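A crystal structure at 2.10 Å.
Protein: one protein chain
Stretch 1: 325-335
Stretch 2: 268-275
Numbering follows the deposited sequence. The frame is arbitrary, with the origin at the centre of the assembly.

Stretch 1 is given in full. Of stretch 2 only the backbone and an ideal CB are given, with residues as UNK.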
ATOM      1  N   ALA A 325      11.738 -17.553  14.876  1.00 32.83           N
ATOM      2  CA  ALA A 325      12.793 -16.555  14.832  1.00 32.36           C
ATOM      3  C   ALA A 325      12.735 -15.789  13.496  1.00 31.59           C
ATOM      4  O   ALA A 325      12.801 -14.565  13.468  1.00 31.96           O
ATOM      5  CB  ALA A 325      14.155 -17.202  15.042  1.00 31.88           C
ATOM      6  N   TYR A 326      12.580 -16.532  12.413  1.00 31.36           N
ATOM      7  CA  TYR A 326      12.371 -15.970  11.082  1.00 31.52           C
ATOM      8  C   TYR A 326      11.043 -15.192  10.936  1.00 31.50           C
ATOM      9  O   TYR A 326      11.020 -14.090  10.345  1.00 32.63           O
ATOM     10  CB  TYR A 326      12.481 -17.091  10.037  1.00 30.77           C
ATOM     11  CG  TYR A 326      12.609 -16.603   8.616  1.00 30.19           C
ATOM     12  CD1 TYR A 326      13.833 -16.108   8.125  1.00 29.47           C
ATOM     13  CD2 TYR A 326      11.503 -16.644   7.745  1.00 29.60           C
ATOM     14  CE1 TYR A 326      13.945 -15.656   6.781  1.00 29.26           C
ATOM     15  CE2 TYR A 326      11.599 -16.192   6.425  1.00 28.65           C
ATOM     16  CZ  TYR A 326      12.816 -15.695   5.958  1.00 29.70           C
ATOM     17  OH  TYR A 326      12.894 -15.273   4.668  1.00 29.81           O
ATOM     18  N   GLY A 327       9.962 -15.749  11.482  1.00 30.68           N
ATOM     19  CA  GLY A 327       8.632 -15.155  11.374  1.00 29.99           C
ATOM     20  C   GLY A 327       8.347 -13.927  12.226  1.00 29.95           C
ATOM     21  O   GLY A 327       7.444 -13.128  11.901  1.00 29.43           O
ATOM     22  N   GLN A 328       9.099 -13.753  13.316  1.00 28.87           N
ATOM     23  CA  GLN A 328       8.770 -12.705  14.288  1.00 27.75           C
ATOM     24  C   GLN A 328       9.884 -11.712  14.619  1.00 27.30           C
ATOM     25  O   GLN A 328       9.617 -10.595  15.041  1.00 26.18           O
ATOM     26  CB  GLN A 328       8.217 -13.327  15.598  1.00 27.72           C
ATOM     27  CG  GLN A 328       7.064 -14.319  15.436  1.00 27.86           C
ATOM     28  CD  GLN A 328       5.842 -13.732  14.715  1.00 24.60           C
ATOM     29  OE1 GLN A 328       5.124 -14.440  14.043  1.00 27.61           O
ATOM     30  NE2 GLN A 328       5.619 -12.451  14.860  1.00 26.11           N
ATOM     31  N   ARG A 329      11.127 -12.111  14.416  1.00 28.13           N
ATOM     32  CA  ARG A 329      12.245 -11.375  14.999  1.00 28.96           C
ATOM     33  C   ARG A 329      13.102 -10.543  14.028  1.00 29.06           C
ATOM     34  O   ARG A 329      14.097  -9.949  14.439  1.00 29.92           O
ATOM     35  CB  ARG A 329      13.117 -12.317  15.853  1.00 29.35           C
ATOM     36  CG  ARG A 329      12.354 -13.122  16.934  1.00 29.49           C
ATOM     37  CD  ARG A 329      11.951 -12.259  18.101  1.00 33.05           C
ATOM     38  NE  ARG A 329      13.100 -11.485  18.560  1.00 35.96           N
ATOM     39  CZ  ARG A 329      13.017 -10.329  19.205  1.00 40.28           C
ATOM     40  NH1 ARG A 329      11.826  -9.788  19.479  1.00 40.29           N
ATOM     41  NH2 ARG A 329      14.136  -9.708  19.577  1.00 43.23           N
ATOM     42  N   ARG A 330      12.710 -10.462  12.758  1.00 29.19           N
ATOM     43  CA  ARG A 330      13.367  -9.521  11.813  1.00 28.75           C
ATOM     44  C   ARG A 330      12.697  -8.157  11.916  1.00 29.04           C
ATOM     45  O   ARG A 330      11.477  -8.085  11.992  1.00 29.03           O
ATOM     46  CB  ARG A 330      13.253 -10.025  10.378  1.00 28.91           C
ATOM     47  CG  ARG A 330      13.788 -11.410  10.166  1.00 27.28           C
ATOM     48  CD  ARG A 330      13.633 -11.848   8.731  1.00 25.99           C
ATOM     49  NE  ARG A 330      12.366 -12.526   8.472  1.00 28.43           N
ATOM     50  CZ  ARG A 330      11.661 -12.394   7.348  1.00 28.83           C
ATOM     51  NH1 ARG A 330      12.072 -11.565   6.382  1.00 29.86           N
ATOM     52  NH2 ARG A 330      10.536 -13.067   7.199  1.00 27.99           N
ATOM     53  N   SER A 331      13.489  -7.088  11.941  1.00 29.00           N
ATOM     54  CA  SER A 331      12.962  -5.721  11.975  1.00 29.35           C
ATOM     55  C   SER A 331      12.321  -5.278  10.647  1.00 29.60           C
ATOM     56  O   SER A 331      12.954  -5.321   9.588  1.00 28.82           O
ATOM     57  CB  SER A 331      14.073  -4.724  12.335  1.00 29.85           C
ATOM     58  OG  SER A 331      14.297  -4.624  13.746  1.00 29.09           O
ATOM     59  N   SER A 332      11.061  -4.856  10.721  1.00 29.29           N
ATOM     60  CA  SER A 332      10.400  -4.160   9.618  1.00 29.65           C
ATOM     61  C   SER A 332      11.047  -2.802   9.395  1.00 30.00           C
ATOM     62  O   SER A 332      11.833  -2.323  10.231  1.00 29.87           O
ATOM     63  CB  SER A 332       8.913  -3.976   9.915  1.00 29.31           C
ATOM     64  OG  SER A 332       8.261  -5.210   9.788  1.00 29.28           O
ATOM     65  N   LEU A 333      10.731  -2.173   8.276  1.00 29.69           N
ATOM     66  CA  LEU A 333      11.352  -0.893   7.973  1.00 29.75           C
ATOM     67  C   LEU A 333      10.755   0.261   8.791  1.00 29.78           C
ATOM     68  O   LEU A 333      11.477   1.114   9.301  1.00 29.77           O
ATOM     69  CB  LEU A 333      11.286  -0.615   6.463  1.00 29.73           C
ATOM     70  CG  LEU A 333      12.193   0.529   6.004  1.00 31.18           C
ATOM     71  CD1 LEU A 333      13.228   0.057   4.974  1.00 30.50           C
ATOM     72  CD2 LEU A 333      11.357   1.705   5.516  1.00 30.31           C
ATOM     73  N   MET A 334       9.434   0.281   8.919  1.00 30.27           N
ATOM     74  CA  MET A 334       8.750   1.389   9.567  1.00 30.92           C
ATOM     75  C   MET A 334       7.506   0.857  10.242  1.00 31.16           C
ATOM     76  O   MET A 334       6.759   0.107   9.644  1.00 30.93           O
ATOM     77  CB  MET A 334       8.372   2.470   8.555  1.00 30.18           C
ATOM     78  CG  MET A 334       7.938   3.764   9.195  1.00 30.95           C
ATOM     79  SD  MET A 334       7.417   5.043   8.048  1.00 32.64           S
ATOM     80  CE  MET A 334       8.957   5.451   7.220  1.00 31.82           C
ATOM     81  N   THR A 335       7.299   1.227  11.499  1.00 31.92           N
ATOM     82  CA  THR A 335       6.101   0.814  12.215  1.00 32.24           C
ATOM     83  C   THR A 335       5.546   1.982  12.994  1.00 32.95           C
ATOM     84  O   THR A 335       6.119   2.390  13.984  1.00 33.26           O
ATOM     85  CB  THR A 335       6.367  -0.383  13.164  1.00 32.26           C
ATOM     86  OG1 THR A 335       6.884  -1.481  12.400  1.00 32.14           O
ATOM     87  CG2 THR A 335       5.079  -0.809  13.871  1.00 29.79           C
ATOM     88  N   UNK A 268      16.337   8.154   0.601  1.00 34.44           N
ATOM     89  CA  UNK A 268      16.161   6.704   0.665  1.00 33.58           C
ATOM     90  C   UNK A 268      16.166   6.215   2.122  1.00 33.91           C
ATOM     91  O   UNK A 268      16.926   6.724   2.964  1.00 34.04           O
ATOM     92  CB  UNK A 268      17.261   6.002  -0.133  1.00 33.58           C
ATOM     93  N   UNK A 269      15.287   5.258   2.418  1.00 33.47           N
ATOM     94  CA  UNK A 269      15.350   4.497   3.669  1.00 32.88           C
ATOM     95  C   UNK A 269      15.683   3.058   3.322  1.00 32.43           C
ATOM     96  O   UNK A 269      14.890   2.363   2.664  1.00 32.01           O
ATOM     97  CB  UNK A 269      14.038   4.585   4.451  1.00 32.88           C
ATOM     98  N   UNK A 270      16.857   2.627   3.776  1.00 31.60           N
ATOM     99  CA  UNK A 270      17.408   1.335   3.443  1.00 31.34           C
ATOM    100  C   UNK A 270      17.508   0.467   4.708  1.00 31.43           C
ATOM    101  O   UNK A 270      18.192   0.825   5.647  1.00 31.18           O
ATOM    102  CB  UNK A 270      18.777   1.495   2.779  1.00 31.34           C
ATOM    103  N   UNK A 271      16.797  -0.660   4.721  1.00 31.47           N
ATOM    104  CA  UNK A 271      16.667  -1.475   5.933  1.00 31.66           C
ATOM    105  C   UNK A 271      17.823  -2.401   6.270  1.00 31.07           C
ATOM    106  O   UNK A 271      17.911  -2.886   7.401  1.00 30.91           O
ATOM    107  CB  UNK A 271      15.402  -2.328   5.813  1.00 31.66           C
ATOM    108  N   UNK A 272      18.672  -2.652   5.272  1.00 31.06           N
ATOM    109  CA  UNK A 272      19.943  -3.366   5.394  1.00 31.80           C
ATOM    110  C   UNK A 272      19.721  -4.848   5.689  1.00 31.97           C
ATOM    111  O   UNK A 272      20.556  -5.507   6.349  1.00 32.42           O
ATOM    112  CB  UNK A 272      20.802  -2.737   6.493  1.00 31.80           C
ATOM    113  N   UNK A 273      18.602  -5.367   5.173  1.00 30.47           N
ATOM    114  CA  UNK A 273      18.081  -6.653   5.575  1.00 29.05           C
ATOM    115  C   UNK A 273      18.677  -7.830   4.859  1.00 28.76           C
ATOM    116  O   UNK A 273      18.842  -8.915   5.448  1.00 27.38           O
ATOM    117  CB  UNK A 273      16.564  -6.670   5.375  1.00 29.05           C
ATOM    118  N   UNK A 274      18.997  -7.611   3.582  1.00 28.22           N
ATOM    119  CA  UNK A 274      19.285  -8.690   2.646  1.00 28.49           C
ATOM    120  C   UNK A 274      20.404  -8.382   1.689  1.00 29.29           C
ATOM    121  O   UNK A 274      20.598  -7.226   1.295  1.00 30.19           O
ATOM    122  CB  UNK A 274      18.026  -9.033   1.846  1.00 28.49           C
ATOM    123  N   UNK A 275      21.084  -9.437   1.266  1.00 29.74           N
ATOM    124  CA  UNK A 275      22.036  -9.346   0.189  1.00 30.12           C
ATOM    125  C   UNK A 275      21.292  -9.163  -1.132  1.00 31.03           C
ATOM    126  O   UNK A 275      20.109  -9.483  -1.240  1.00 29.90           O
ATOM    127  CB  UNK A 275      22.930 -10.587   0.151  1.00 30.12           C
TER

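At position 268 the ideal CB has no atom of stretch 1 within 5.5 Å, so this contact sets no preference; the extended backbone (phi/psi -110/140) is compatible with many residues, beta-branched ones among them. The residue is V268, which makes no contact with stretch 1.

At position 269 the CA-to-CB bond points toward stretch 1, and the ideal CB lies 4.1 Å from L333 CD2, with the thioether end of M334 farther out. Stretch 1 therefore offers an apolar surface with room for a side chain of some length. Leucine, isoleucine, valine or methionine would suit it, whereas a charge would find no partner among these carbons. The deposited residue is I269, with chi1 m and chi2 t. Its CG2 packs 3.7 Å from L333 CD2, while its CD1 reaches 3.8 Å from M334 CE. I269 therefore packs against both L333 and M334.

At 270 the alternation of the strand turns CA-to-CB away from stretch 1, which leaves the choice to other surroundings. A polar residue would be reasonable just before a turn, since an aspartate, asparagine, serine or threonine could accept a hydrogen bond from a backbone amide. The residue is D270, and D270 OD1 accepts a hydrogen bond from the backbone N of 272 at 3.2 Å, tying the strand end to the turn that follows.

Position 271 lies opposite L333, the two CA atoms 5.7 Å apart. Its phi/psi of -80/-17 is open to any ordinary residue, so the backbone does not demand glycine. The space does argue for a small one: an ideal CB points toward stretch 1 and would sit a tight 3.3 Å from L333 CD1. Glycine fits best, and G271 is found. Without a side chain in the way, L333 CD1 comes to 3.6 Å from G271 N and packs directly against the backbone.

At 272 phi and psi are both positive (69/31), a left-handed conformation favoured by glycine, asparagine and aspartate, and stretch 1 is out of reach. The residue is N272.

Position 273 points toward stretch 1 but finds nothing within 5.5 Å of its ideal CB, and its angles (-85/-34) are unrestrictive, so stretch 1 would accept small or larger residues. G273 makes no contact.

Position 274 starts sideways, with no stretch 1 atom near its ideal CB. Only a long side chain could span the gap to the Y326 hydroxyl and the R330 guanidinium; a large aromatic would serve best, while a long basic chain would suit poorly next to the guanidinium. W274, with chi1 m, reaches both. Its CZ2 lies 3.4 Å from R330 NH1, which sits at the edge of the indole, near its plane; its CH2 is 3.6 Å from Y326 OH. The guanidinium is steadied within stretch 1 by a hydrogen bond from R330 NE to Y326 O, 2.8 Å.

Position 275 is beyond reach of stretch 1, which leaves its choice open to polar and apolar residues alike; L275 makes no contact.

Stretch 2 (268-275) VIDGNGWL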
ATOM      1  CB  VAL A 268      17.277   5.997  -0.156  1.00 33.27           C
ATOM      2  CG1 VAL A 268      17.296   4.467   0.058  1.00 33.87           C
ATOM      3  CG2 VAL A 268      17.162   6.353  -1.647  1.00 32.74           C
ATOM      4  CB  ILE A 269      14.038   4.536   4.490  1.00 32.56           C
ATOM      5  CG1 ILE A 269      13.521   5.980   4.637  1.00 32.01           C
ATOM      6  CG2 ILE A 269      14.283   3.887   5.856  1.00 33.48           C
ATOM      7  CD1 ILE A 269      12.083   6.121   5.147  1.00 32.51           C
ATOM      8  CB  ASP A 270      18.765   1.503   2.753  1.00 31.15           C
ATOM      9  CG  ASP A 270      19.284   0.213   2.188  1.00 31.70           C
ATOM     10  OD1 ASP A 270      18.846  -0.862   2.630  1.00 32.96           O
ATOM     11  OD2 ASP A 270      20.145   0.258   1.307  1.00 34.61           O
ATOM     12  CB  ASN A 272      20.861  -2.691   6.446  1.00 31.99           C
ATOM     13  CG  ASN A 272      22.348  -2.957   6.211  1.00 34.13           C
ATOM     14  OD1 ASN A 272      22.742  -3.607   5.226  1.00 36.70           O
ATOM     15  ND2 ASN A 272      23.184  -2.447   7.118  1.00 33.08           N
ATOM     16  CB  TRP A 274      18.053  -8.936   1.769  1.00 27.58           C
ATOM     17  CG  TRP A 274      16.877  -9.286   2.524  1.00 25.76           C
ATOM     18  CD1 TRP A 274      15.825  -8.472   2.834  1.00 27.22           C
ATOM     19  CD2 TRP A 274      16.603 -10.543   3.096  1.00 26.09           C
ATOM     20  NE1 TRP A 274      14.900  -9.156   3.568  1.00 26.08           N
ATOM     21  CE2 TRP A 274      15.358 -10.438   3.751  1.00 26.13           C
ATOM     22  CE3 TRP A 274      17.289 -11.771   3.127  1.00 25.84           C
ATOM     23  CZ2 TRP A 274      14.781 -11.513   4.408  1.00 25.31           C
ATOM     24  CZ3 TRP A 274      16.718 -12.828   3.798  1.00 25.57           C
ATOM     25  CH2 TRP A 274      15.467 -12.698   4.418  1.00 25.59           C
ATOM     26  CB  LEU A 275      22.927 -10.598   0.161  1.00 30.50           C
ATOM     27  CG  LEU A 275      24.047 -10.689   1.224  1.00 29.26           C
ATOM     28  CD1 LEU A 275      24.749 -11.989   1.070  1.00 29.75           C
ATOM     29  CD2 LEU A 275      25.066  -9.547   1.130  1.00 29.71           C
TER
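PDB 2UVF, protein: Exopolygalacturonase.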